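Local coordinates for 3-HSA hydroxylase, oxygenase (Rhodococcus sp., PDB 2RFQ), which catalyses the FMNH2-dependent ortho-hydroxylation of the steroid catabolite 3-HSA to the catechol 3,4-DHSA during bacterial cholesterol breakdown, at residues D39-L44 against G83-I88; T47-L52 against Y69-K74; W233-P238 against G299-E304; I290-R295 against T330-S335. All coordinates share one frame; numbering follows the deposited sequence. Where two conformers were deposited one is given.

Contact 1: residues D39-L44 against G83-I88; sequences DSMKAL and GWVSSI
In the N-terminal helical domain of the acyl-CoA dehydrogenase fold, M41 and L44 of helix 38-47 meet V85 and S86 of helix 80-96. The helices keep their distance here, with the nearest CA atoms, those of L44 and S86, 8.3 Å apart, and side chains bridge the gap. M41, present as selenomethionine, bends at both chi2 (-64°) and chi3 (-76°), which swings its terminal methyl across to V85. CE lies 4.1 Å from V85 CG1, and the two side chains cross at about a right angle, with CG1 the branch of the valine that touches. Beside this pair, L44 directs its CD1 methyl at the serine oxygen, with CD1 3.4 Å from S86 OG. That is plain van der Waals contact: the buried hydroxyl is satisfied within its own helix, by a hydrogen bond to the carbonyl of T82. Leucines L16 and L19 of helix 11-25 cover L44 from another helix, while the side chain of V85 comes within about 4 Å of that of S143. S143, and W84 just before V85, probably bind FMN, by analogy with relatives. The arrangement is a largely apolar layer between helices of the N-terminal domain, next to the probable flavin site.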
loop_
_atom_site.group_PDB
_atom_site.type_symbol
_atom_site.label_atom_id
_atom_site.label_comp_id
_atom_site.label_asym_id
_atom_site.label_seq_id
_atom_site.Cartn_x
_atom_site.Cartn_y
_atom_site.Cartn_z
ATOM N N ASP A 39 34.106 21.807 -11.724
ATOM C CA ASP A 39 34.424 22.574 -10.529
ATOM C C ASP A 39 33.785 21.944 -9.294
ATOM O O ASP A 39 34.355 22.017 -8.197
ATOM C CB ASP A 39 33.994 24.036 -10.667
ATOM C CG ASP A 39 34.593 24.886 -9.597
ATOM O OD1 ASP A 39 35.832 24.983 -9.571
ATOM O OD2 ASP A 39 33.833 25.399 -8.753
ATOM N N SER A 40 32.640 21.282 -9.467
ATOM C CA SER A 40 32.058 20.502 -8.353
ATOM C C SER A 40 32.947 19.323 -7.970
ATOM O O SER A 40 33.191 19.051 -6.788
ATOM C CB SER A 40 30.634 20.006 -8.704
ATOM O OG SER A 40 29.699 21.105 -8.781
HETATM N N MSE A 41 33.429 18.603 -8.967
HETATM C CA MSE A 41 34.305 17.449 -8.679
HETATM C C MSE A 41 35.597 17.934 -7.996
HETATM O O MSE A 41 36.088 17.284 -7.059
HETATM C CB MSE A 41 34.593 16.640 -9.951
HETATM C CG MSE A 41 33.355 15.985 -10.574
HETATM SE SE MSE A 41 32.568 14.628 -9.364
HETATM C CE MSE A 41 33.859 13.189 -9.622
ATOM N N LYS A 42 36.137 19.075 -8.442
ATOM C CA LYS A 42 37.327 19.648 -7.809
ATOM C C LYS A 42 37.048 20.017 -6.350
ATOM O O LYS A 42 37.836 19.684 -5.462
ATOM C CB LYS A 42 37.796 20.864 -8.610
ATOM C CG LYS A 42 39.021 21.551 -8.045
ATOM C CD LYS A 42 39.495 22.646 -9.016
ATOM C CE LYS A 42 40.699 23.432 -8.453
ATOM N NZ LYS A 42 40.292 24.414 -7.412
ATOM N N ALA A 43 35.904 20.657 -6.103
ATOM C CA ALA A 43 35.556 21.064 -4.737
ATOM C C ALA A 43 35.364 19.827 -3.869
ATOM O O ALA A 43 35.801 19.804 -2.708
ATOM C CB ALA A 43 34.313 21.899 -4.736
ATOM N N LEU A 44 34.704 18.809 -4.424
ATOM C CA LEU A 44 34.514 17.547 -3.687
ATOM C C LEU A 44 35.871 16.920 -3.319
ATOM O O LEU A 44 36.085 16.500 -2.164
ATOM C CB LEU A 44 33.654 16.572 -4.488
ATOM C CG LEU A 44 32.166 16.959 -4.497
ATOM C CD1 LEU A 44 31.478 16.190 -5.616
ATOM C CD2 LEU A 44 31.512 16.711 -3.120
ATOM N N GLY A 83 25.487 13.335 -5.956
ATOM C CA GLY A 83 25.530 12.325 -4.886
ATOM C C GLY A 83 25.744 10.921 -5.430
ATOM O O GLY A 83 26.535 10.140 -4.877
ATOM N N TRP A 84 25.051 10.619 -6.528
ATOM C CA TRP A 84 25.182 9.318 -7.183
ATOM C C TRP A 84 26.605 9.084 -7.667
ATOM O O TRP A 84 27.211 8.038 -7.376
ATOM C CB TRP A 84 24.225 9.263 -8.360
ATOM C CG TRP A 84 24.147 7.944 -9.096
ATOM C CD1 TRP A 84 24.812 7.607 -10.240
ATOM C CD2 TRP A 84 23.335 6.797 -8.745
ATOM N NE1 TRP A 84 24.447 6.328 -10.639
ATOM C CE2 TRP A 84 23.543 5.820 -9.737
ATOM C CE3 TRP A 84 22.439 6.520 -7.692
ATOM C CZ2 TRP A 84 22.900 4.563 -9.697
ATOM C CZ3 TRP A 84 21.798 5.287 -7.643
ATOM C CH2 TRP A 84 22.031 4.324 -8.644
ATOM N N VAL A 85 27.128 10.050 -8.404
ATOM C CA VAL A 85 28.514 9.946 -8.910
ATOM C C VAL A 85 29.519 9.869 -7.760
ATOM O O VAL A 85 30.460 9.060 -7.803
ATOM C CB VAL A 85 28.821 11.132 -9.837
ATOM C CG1 VAL A 85 30.311 11.220 -10.185
ATOM C CG2 VAL A 85 27.972 11.012 -11.107
ATOM N N SER A 86 29.314 10.691 -6.733
ATOM C CA SER A 86 30.246 10.745 -5.607
ATOM C C SER A 86 30.317 9.381 -4.926
ATOM O O SER A 86 31.391 8.873 -4.609
ATOM C CB SER A 86 29.813 11.819 -4.598
ATOM O OG SER A 86 30.005 13.130 -5.157
ATOM N N SER A 87 29.161 8.778 -4.726
ATOM C CA SER A 87 29.118 7.487 -4.052
ATOM C C SER A 87 29.876 6.413 -4.825
ATOM O O SER A 87 30.729 5.707 -4.267
ATOM C CB SER A 87 27.674 7.058 -3.896
ATOM O OG SER A 87 27.598 5.923 -3.033
ATOM N N ILE A 88 29.586 6.307 -6.127
ATOM C CA ILE A 88 30.162 5.221 -6.930
ATOM C C ILE A 88 31.669 5.439 -7.141
ATOM O O ILE A 88 32.486 4.519 -6.909
ATOM C CB ILE A 88 29.374 5.028 -8.236
ATOM C CG1 ILE A 88 27.948 4.595 -7.884
ATOM C CG2 ILE A 88 29.987 3.914 -9.057
ATOM C CD1 ILE A 88 26.831 5.083 -8.839
#

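Contact 2: residues T47-L52 against Y69-K74; sequences TGFFRL and YSAVRK
The hydroxyl of T47 is gripped twice at the end of helix 38-47: OG1 is hydrogen-bonded to the carbonyl O of L44 and accepts the backbone N of F49 at 3.0 Å, with an N-H...O angle of 146°. The second bond makes an ST turn. Between the two residues G48, at a phi of 94°, closes the helix in a Schellman motif, and the chain turns so that F49 faces helix 65-76 within the N-terminal helical domain. With CG opposite its own backbone N (chi1 170°), the F49 ring reaches that helix edge-on. A71 CB sits in the ring plane, 3.8 Å from F49 CE1, and V72 is met farther round the rim, its CG2 3.9 Å from F49 CZ. S86 of helix 80-96 also touches this ring, and F49 CD2 rests 3.6 Å above one face of the F50 ring, offset toward its rim. Replacing F49 by an alanine would probably open a gap beside A71 and V72 and deprive the F50 face of the ring edge lying over it. L52, three residues on, adds a second apolar touch on the same methyl, its CD1 3.8 Å from A71 CB.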
loop_
_atom_site.group_PDB
_atom_site.type_symbol
_atom_site.label_atom_id
_atom_site.label_comp_id
_atom_site.label_asym_id
_atom_site.label_seq_id
_atom_site.Cartn_x
_atom_site.Cartn_y
_atom_site.Cartn_z
ATOM N N THR A 47 37.484 18.644 -0.412
ATOM C CA THR A 47 36.933 18.345 0.928
ATOM C C THR A 47 37.631 17.144 1.569
ATOM O O THR A 47 37.554 16.976 2.773
ATOM C CB THR A 47 35.435 18.013 0.915
ATOM O OG1 THR A 47 35.206 16.735 0.263
ATOM C CG2 THR A 47 34.641 19.141 0.250
ATOM N N GLY A 48 38.271 16.312 0.751
ATOM C CA GLY A 48 38.807 15.027 1.206
ATOM C C GLY A 48 37.868 13.852 0.984
ATOM O O GLY A 48 38.195 12.706 1.301
ATOM N N PHE A 49 36.687 14.129 0.430
ATOM C CA PHE A 49 35.667 13.106 0.255
ATOM C C PHE A 49 36.161 11.835 -0.445
ATOM O O PHE A 49 35.888 10.731 0.016
ATOM C CB PHE A 49 34.449 13.645 -0.526
ATOM C CG PHE A 49 33.503 12.529 -0.922
ATOM C CD1 PHE A 49 32.661 11.949 0.044
ATOM C CD2 PHE A 49 33.515 12.010 -2.217
ATOM C CE1 PHE A 49 31.838 10.860 -0.277
ATOM C CE2 PHE A 49 32.672 10.934 -2.568
ATOM C CZ PHE A 49 31.834 10.350 -1.577
ATOM N N PHE A 50 36.839 11.990 -1.580
ATOM C CA PHE A 50 37.246 10.800 -2.347
ATOM C C PHE A 50 38.286 9.968 -1.587
ATOM O O PHE A 50 38.402 8.766 -1.822
ATOM C CB PHE A 50 37.714 11.161 -3.756
ATOM C CG PHE A 50 36.609 11.727 -4.615
ATOM C CD1 PHE A 50 35.534 10.926 -4.985
ATOM C CD2 PHE A 50 36.631 13.063 -5.000
ATOM C CE1 PHE A 50 34.468 11.452 -5.740
ATOM C CE2 PHE A 50 35.565 13.609 -5.767
ATOM C CZ PHE A 50 34.503 12.793 -6.133
ATOM N N ARG A 51 38.986 10.606 -0.652
ATOM C CA ARG A 51 39.975 9.892 0.169
ATOM C C ARG A 51 39.352 9.065 1.295
ATOM O O ARG A 51 40.057 8.298 1.947
ATOM C CB ARG A 51 40.980 10.885 0.783
ATOM C CG ARG A 51 41.746 11.662 -0.251
ATOM C CD ARG A 51 42.891 12.394 0.443
ATOM N NE ARG A 51 43.846 12.958 -0.506
ATOM C CZ ARG A 51 44.807 12.276 -1.139
ATOM N NH1 ARG A 51 44.958 10.952 -0.966
ATOM N NH2 ARG A 51 45.626 12.928 -1.958
ATOM N N LEU A 52 38.046 9.208 1.525
ATOM C CA LEU A 52 37.427 8.561 2.683
ATOM C C LEU A 52 37.690 7.051 2.786
ATOM O O LEU A 52 38.083 6.590 3.854
ATOM C CB LEU A 52 35.930 8.847 2.763
ATOM C CG LEU A 52 35.583 10.225 3.328
ATOM C CD1 LEU A 52 34.066 10.459 3.197
ATOM C CD2 LEU A 52 36.016 10.372 4.777
ATOM N N TYR A 69 29.194 6.593 3.952
ATOM C CA TYR A 69 27.803 6.646 3.480
ATOM C C TYR A 69 27.064 7.887 3.985
ATOM O O TYR A 69 26.168 8.397 3.303
ATOM C CB TYR A 69 27.034 5.360 3.793
ATOM C CG TYR A 69 27.614 4.151 3.111
ATOM C CD1 TYR A 69 27.715 4.083 1.719
ATOM C CD2 TYR A 69 28.089 3.081 3.868
ATOM C CE1 TYR A 69 28.275 2.963 1.087
ATOM C CE2 TYR A 69 28.640 1.946 3.255
ATOM C CZ TYR A 69 28.716 1.891 1.873
ATOM O OH TYR A 69 29.268 0.758 1.289
ATOM N N SER A 70 27.468 8.385 5.156
ATOM C CA SER A 70 26.911 9.629 5.718
ATOM C C SER A 70 27.282 10.807 4.821
ATOM O O SER A 70 26.454 11.693 4.577
ATOM C CB SER A 70 27.438 9.836 7.139
ATOM O OG SER A 70 26.917 8.801 7.966
ATOM N N ALA A 71 28.511 10.789 4.305
ATOM C CA ALA A 71 28.983 11.845 3.380
ATOM C C ALA A 71 28.197 11.795 2.074
ATOM O O ALA A 71 27.745 12.825 1.550
ATOM C CB ALA A 71 30.475 11.696 3.128
ATOM N N VAL A 72 27.998 10.574 1.575
ATOM C CA VAL A 72 27.182 10.355 0.381
ATOM C C VAL A 72 25.763 10.884 0.553
ATOM O O VAL A 72 25.253 11.616 -0.315
ATOM C CB VAL A 72 27.155 8.871 0.009
ATOM C CG1 VAL A 72 26.094 8.598 -1.085
ATOM C CG2 VAL A 72 28.533 8.506 -0.548
ATOM N N ARG A 73 25.154 10.508 1.670
ATOM C CA ARG A 73 23.802 10.961 1.997
ATOM C C ARG A 73 23.720 12.481 1.933
ATOM O O ARG A 73 22.793 13.040 1.328
ATOM C CB ARG A 73 23.380 10.484 3.379
ATOM C CG ARG A 73 21.949 10.827 3.692
ATOM C CD ARG A 73 21.615 10.398 5.084
ATOM N NE ARG A 73 22.129 11.361 6.047
ATOM C CZ ARG A 73 21.710 11.449 7.317
ATOM N NH1 ARG A 73 20.762 10.629 7.797
ATOM N NH2 ARG A 73 22.244 12.359 8.122
ATOM N N LYS A 74 24.700 13.152 2.546
ATOM C CA LYS A 74 24.739 14.622 2.546
ATOM C C LYS A 74 24.837 15.192 1.122
ATOM O O LYS A 74 24.059 16.072 0.747
ATOM C CB LYS A 74 25.931 15.094 3.392
ATOM C CG LYS A 74 26.029 16.578 3.552
ATOM C CD LYS A 74 27.299 17.000 4.313
ATOM C CE LYS A 74 27.306 16.486 5.733
ATOM N NZ LYS A 74 26.293 17.155 6.610
#

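Contact 3: residues W233-P238 against G299-E304; sequences WGTIHP and GNVADE
T235 and E304 approach from opposite directions, the hydroxyl coming up to the carboxylate. T235 OG1 donates a short hydrogen bond of 2.6 Å to E304 OE2, which receives it through its syn lone pair, on the side of the other oxygen. The threonine thus sits across the mouth of the carboxylate, and its methyl CG2 lies 3.3 Å from E304 OE1. Holding CG opposite its own carbonyl carbon (chi1 -60°) and running extended beyond it, the glutamate carries its carboxylate across to the first turn of helix 233-266. Both helices belong to the long-helix C-terminal domain of the acyl-CoA dehydrogenase fold, and a third of its helices, 316-344, closes over the pair with A322 touching both side chains. An alanine in place of E304 would probably leave the buried T235 hydroxyl without its acceptor and open a gap beside L318 and A322. Alongside the polar pair, the T235 methyl turns to V301, with CG2 of T235 3.8 Å from CG2 of V301. The valine also packs on P65, V66 and Y69 of helix 65-76.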
loop_
_atom_site.group_PDB
_atom_site.type_symbol
_atom_site.label_atom_id
_atom_site.label_comp_id
_atom_site.label_asym_id
_atom_site.label_seq_id
_atom_site.Cartn_x
_atom_site.Cartn_y
_atom_site.Cartn_z
ATOM N N TRP A 233 31.545 -7.225 -0.242
ATOM C CA TRP A 233 31.090 -6.487 -1.426
ATOM C C TRP A 233 29.567 -6.439 -1.520
ATOM O O TRP A 233 29.011 -5.419 -1.960
ATOM C CB TRP A 233 31.664 -7.142 -2.690
ATOM C CG TRP A 233 31.374 -6.420 -3.999
ATOM C CD1 TRP A 233 30.685 -6.926 -5.062
ATOM C CD2 TRP A 233 31.817 -5.104 -4.402
ATOM N NE1 TRP A 233 30.651 -6.012 -6.087
ATOM C CE2 TRP A 233 31.341 -4.891 -5.718
ATOM C CE3 TRP A 233 32.559 -4.094 -3.786
ATOM C CZ2 TRP A 233 31.593 -3.713 -6.433
ATOM C CZ3 TRP A 233 32.794 -2.895 -4.492
ATOM C CH2 TRP A 233 32.316 -2.725 -5.809
ATOM N N GLY A 234 28.903 -7.530 -1.132
ATOM C CA GLY A 234 27.440 -7.611 -1.216
ATOM C C GLY A 234 26.719 -6.587 -0.347
ATOM O O GLY A 234 25.539 -6.296 -0.570
ATOM N N THR A 235 27.406 -6.093 0.698
ATOM C CA THR A 235 26.934 -4.920 1.430
ATOM C C THR A 235 27.485 -3.583 0.888
ATOM O O THR A 235 26.744 -2.624 0.699
ATOM C CB THR A 235 27.243 -5.048 2.937
ATOM O OG1 THR A 235 26.497 -6.152 3.464
ATOM C CG2 THR A 235 26.826 -3.774 3.689
ATOM N N ILE A 236 28.790 -3.524 0.669
ATOM C CA ILE A 236 29.443 -2.263 0.287
ATOM C C ILE A 236 28.905 -1.660 -1.004
ATOM O O ILE A 236 28.613 -0.440 -1.065
ATOM C CB ILE A 236 30.972 -2.513 0.165
ATOM C CG1 ILE A 236 31.548 -2.780 1.576
ATOM C CG2 ILE A 236 31.684 -1.354 -0.577
ATOM C CD1 ILE A 236 31.698 -1.493 2.469
ATOM N N HIS A 237 28.808 -2.483 -2.050
ATOM C CA HIS A 237 28.424 -1.910 -3.359
ATOM C C HIS A 237 26.928 -1.582 -3.379
ATOM O O HIS A 237 26.555 -0.436 -3.674
ATOM C CB HIS A 237 28.885 -2.804 -4.501
ATOM C CG HIS A 237 28.405 -2.366 -5.849
ATOM N ND1 HIS A 237 28.620 -1.094 -6.341
ATOM C CD2 HIS A 237 27.706 -3.029 -6.800
ATOM C CE1 HIS A 237 28.078 -0.996 -7.544
ATOM N NE2 HIS A 237 27.514 -2.154 -7.841
ATOM N N PRO A 238 26.063 -2.550 -3.022
ATOM C CA PRO A 238 24.645 -2.147 -3.006
ATOM C C PRO A 238 24.312 -0.965 -2.064
ATOM O O PRO A 238 23.455 -0.135 -2.390
ATOM C CB PRO A 238 23.915 -3.434 -2.588
ATOM C CG PRO A 238 24.822 -4.528 -3.124
ATOM C CD PRO A 238 26.212 -3.993 -2.757
ATOM N N GLY A 299 22.717 1.112 9.923
ATOM C CA GLY A 299 22.769 0.140 11.037
ATOM C C GLY A 299 23.433 -1.175 10.673
ATOM O O GLY A 299 24.286 -1.688 11.427
ATOM N N ASN A 300 23.023 -1.754 9.548
ATOM C CA ASN A 300 23.615 -3.013 9.125
ATOM C C ASN A 300 25.103 -2.836 8.802
ATOM O O ASN A 300 25.912 -3.688 9.135
ATOM C CB ASN A 300 22.852 -3.586 7.927
ATOM C CG ASN A 300 21.461 -4.051 8.285
ATOM O OD1 ASN A 300 20.500 -3.837 7.500
ATOM N ND2 ASN A 300 21.322 -4.716 9.427
ATOM N N VAL A 301 25.448 -1.718 8.154
ATOM C CA VAL A 301 26.863 -1.427 7.886
ATOM C C VAL A 301 27.637 -1.321 9.212
ATOM O O VAL A 301 28.704 -1.922 9.372
ATOM C CB VAL A 301 27.027 -0.147 7.035
ATOM C CG1 VAL A 301 28.471 0.310 7.067
ATOM C CG2 VAL A 301 26.617 -0.445 5.579
ATOM N N ALA A 302 27.082 -0.567 10.157
ATOM C CA ALA A 302 27.742 -0.412 11.474
ATOM C C ALA A 302 27.963 -1.769 12.194
ATOM O O ALA A 302 29.028 -2.019 12.796
ATOM C CB ALA A 302 26.931 0.559 12.353
ATOM N N ASP A 303 26.959 -2.635 12.138
ATOM C CA ASP A 303 27.042 -3.948 12.780
ATOM C C ASP A 303 28.106 -4.808 12.129
ATOM O O ASP A 303 28.914 -5.451 12.820
ATOM C CB ASP A 303 25.680 -4.638 12.744
ATOM C CG ASP A 303 24.671 -4.005 13.703
ATOM O OD1 ASP A 303 25.012 -3.049 14.432
ATOM O OD2 ASP A 303 23.541 -4.513 13.752
ATOM N N GLU A 304 28.146 -4.823 10.794
ATOM C CA GLU A 304 29.200 -5.587 10.116
ATOM C C GLU A 304 30.576 -5.063 10.530
ATOM O O GLU A 304 31.478 -5.836 10.876
ATOM C CB GLU A 304 29.050 -5.523 8.593
ATOM C CG GLU A 304 27.711 -6.088 8.059
ATOM C CD GLU A 304 27.635 -6.117 6.556
ATOM O OE1 GLU A 304 28.550 -5.594 5.886
ATOM O OE2 GLU A 304 26.630 -6.665 6.031
#

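Contact 4: residues I290-R295 against T330-S335; sequences IDAAWR and TGRAIS
Van der Waals contact between R332 and the alanines A292 and A293 joins helices 277-309 and 316-344. Small side chains allow a close approach, with the CA atoms of A293 and R332 6.1 Å apart and their CB atoms at 4.0 Å. The aliphatic part of the arginine then runs across helix 277-309 at its alanines. Its CD lies 3.9 Å from A293 N and 4.2 Å from A292 CB, so methylene rather than guanidinium does most of the touching. I290 and A333 lie together on one side of the pair, where both pack against A249 of helix 233-266.

The polar interactions lie beyond this layer. With its chain bent at chi3 (-149°), R332 brings its guanidinium past the alanines, where NH1 is hydrogen-bonded to Q296 OE1 and NH2 forms a salt bridge with D289 of the second subunit. Within helix 277-309, R295 NE bonds D291 OD2, one turn earlier, at 2.8 Å on the syn side of the carboxylate, as part of a salt bridge. The same oxygen is hydrogen-bonded to Q296 of the second subunit. The contact belongs to the C-terminal helical bundle of the acyl-CoA dehydrogenase fold, at an interface of the tetramer.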
loop_
_atom_site.group_PDB
_atom_site.type_symbol
_atom_site.label_atom_id
_atom_site.label_comp_id
_atom_site.label_asym_id
_atom_site.label_seq_id
_atom_site.Cartn_x
_atom_site.Cartn_y
_atom_site.Cartn_z
ATOM N N ILE A 290 11.813 7.615 5.630
ATOM C CA ILE A 290 13.181 7.992 5.249
ATOM C C ILE A 290 14.106 7.677 6.412
ATOM O O ILE A 290 15.155 7.054 6.221
ATOM C CB ILE A 290 13.270 9.484 4.841
ATOM C CG1 ILE A 290 12.488 9.694 3.532
ATOM C CG2 ILE A 290 14.739 9.886 4.700
ATOM C CD1 ILE A 290 12.145 11.179 3.289
ATOM N N ASP A 291 13.703 8.062 7.627
ATOM C CA ASP A 291 14.544 7.796 8.784
ATOM C C ASP A 291 14.736 6.273 8.981
ATOM O O ASP A 291 15.840 5.795 9.295
ATOM C CB ASP A 291 13.890 8.391 10.026
ATOM C CG ASP A 291 14.679 8.082 11.279
ATOM O OD1 ASP A 291 15.728 8.739 11.499
ATOM O OD2 ASP A 291 14.280 7.166 12.031
ATOM N N ALA A 292 13.663 5.502 8.798
ATOM C CA ALA A 292 13.778 4.043 8.953
ATOM C C ALA A 292 14.783 3.471 7.943
ATOM O O ALA A 292 15.620 2.618 8.282
ATOM C CB ALA A 292 12.421 3.380 8.783
ATOM N N ALA A 293 14.679 3.944 6.701
ATOM C CA ALA A 293 15.606 3.540 5.636
ATOM C C ALA A 293 17.043 3.782 6.067
ATOM O O ALA A 293 17.870 2.886 5.988
ATOM C CB ALA A 293 15.304 4.297 4.354
ATOM N N TRP A 294 17.338 4.988 6.529
ATOM C CA TRP A 294 18.688 5.312 6.975
ATOM C C TRP A 294 19.138 4.492 8.196
ATOM O O TRP A 294 20.257 4.000 8.235
ATOM C CB TRP A 294 18.813 6.809 7.253
ATOM C CG TRP A 294 20.211 7.156 7.686
ATOM C CD1 TRP A 294 20.613 7.536 8.942
ATOM C CD2 TRP A 294 21.401 7.079 6.886
ATOM N NE1 TRP A 294 21.989 7.720 8.965
ATOM C CE2 TRP A 294 22.491 7.447 7.721
ATOM C CE3 TRP A 294 21.649 6.733 5.540
ATOM C CZ2 TRP A 294 23.820 7.497 7.254
ATOM C CZ3 TRP A 294 22.982 6.793 5.069
ATOM C CH2 TRP A 294 24.043 7.166 5.942
ATOM N N ARG A 295 18.255 4.336 9.180
ATOM C CA ARG A 295 18.601 3.548 10.381
ATOM C C ARG A 295 19.015 2.141 10.011
ATOM O O ARG A 295 20.018 1.647 10.508
ATOM C CB ARG A 295 17.435 3.501 11.347
ATOM C CG ARG A 295 17.283 4.778 12.174
ATOM C CD ARG A 295 16.183 4.564 13.192
ATOM N NE ARG A 295 15.805 5.800 13.885
ATOM C CZ ARG A 295 16.416 6.250 14.983
ATOM N NH1 ARG A 295 17.417 5.567 15.547
ATOM N NH2 ARG A 295 16.031 7.395 15.533
ATOM N N THR A 330 15.982 1.737 -0.376
ATOM C CA THR A 330 15.714 2.390 -1.669
ATOM C C THR A 330 14.205 2.537 -1.878
ATOM O O THR A 330 13.721 3.614 -2.212
ATOM C CB THR A 330 16.346 1.592 -2.815
ATOM O OG1 THR A 330 17.773 1.747 -2.697
ATOM C CG2 THR A 330 15.852 2.095 -4.196
ATOM N N GLY A 331 13.474 1.454 -1.643
ATOM C CA GLY A 331 12.010 1.474 -1.777
ATOM C C GLY A 331 11.343 2.494 -0.868
ATOM O O GLY A 331 10.454 3.229 -1.317
ATOM N N ARG A 332 11.764 2.545 0.405
ATOM C CA ARG A 332 11.192 3.509 1.358
ATOM C C ARG A 332 11.483 4.952 0.911
ATOM O O ARG A 332 10.636 5.841 1.020
ATOM C CB ARG A 332 11.786 3.301 2.754
ATOM C CG ARG A 332 11.419 1.955 3.416
ATOM C CD ARG A 332 11.846 1.979 4.890
ATOM N NE ARG A 332 12.219 0.639 5.358
ATOM C CZ ARG A 332 11.369 -0.277 5.835
ATOM N NH1 ARG A 332 11.828 -1.458 6.249
ATOM N NH2 ARG A 332 10.062 -0.038 5.861
ATOM N N ALA A 333 12.706 5.181 0.447
ATOM C CA ALA A 333 13.114 6.511 -0.017
ATOM C C ALA A 333 12.248 6.960 -1.194
ATOM O O ALA A 333 11.725 8.091 -1.204
ATOM C CB ALA A 333 14.587 6.529 -0.362
ATOM N N ILE A 334 12.069 6.086 -2.175
ATOM C CA ILE A 334 11.264 6.433 -3.363
ATOM C C ILE A 334 9.789 6.618 -2.987
ATOM O O ILE A 334 9.152 7.574 -3.434
ATOM C CB ILE A 334 11.450 5.390 -4.463
ATOM C CG1 ILE A 334 12.912 5.435 -4.930
ATOM C CG2 ILE A 334 10.528 5.685 -5.633
ATOM C CD1 ILE A 334 13.350 4.242 -5.756
ATOM N N SER A 335 9.238 5.707 -2.184
ATOM C CA SER A 335 7.842 5.863 -1.734
ATOM C C SER A 335 7.620 7.203 -1.038
ATOM O O SER A 335 6.598 7.867 -1.242
ATOM C CB SER A 335 7.478 4.703 -0.820
ATOM O OG SER A 335 6.156 4.816 -0.312
#

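Contacts 1 and 2 form one continuous region of the N-terminal domain, their centres 9 Å apart, with contact 2 nested inside the chain loop that contact 1 closes; M41 CE and F50 CZ meet at 3.6 Å. Helix 65-76 connects this region to the C-terminal helices. Y69 OH probably hydrogen-bonds I236 O of contact 3 at 2.7 Å, and S70 OG packs 3.4 Å from W294 CZ2 of contact 4. Contacts 3 and 4 share helix 277-309, lie about 16 Å apart between centres and both reach the second subunit. Contact 1 holds W84, a probable FMN-binding residue, whereas the side chains touching across contacts 3 and 4 belong to neither the probable flavin site nor the ligand pockets.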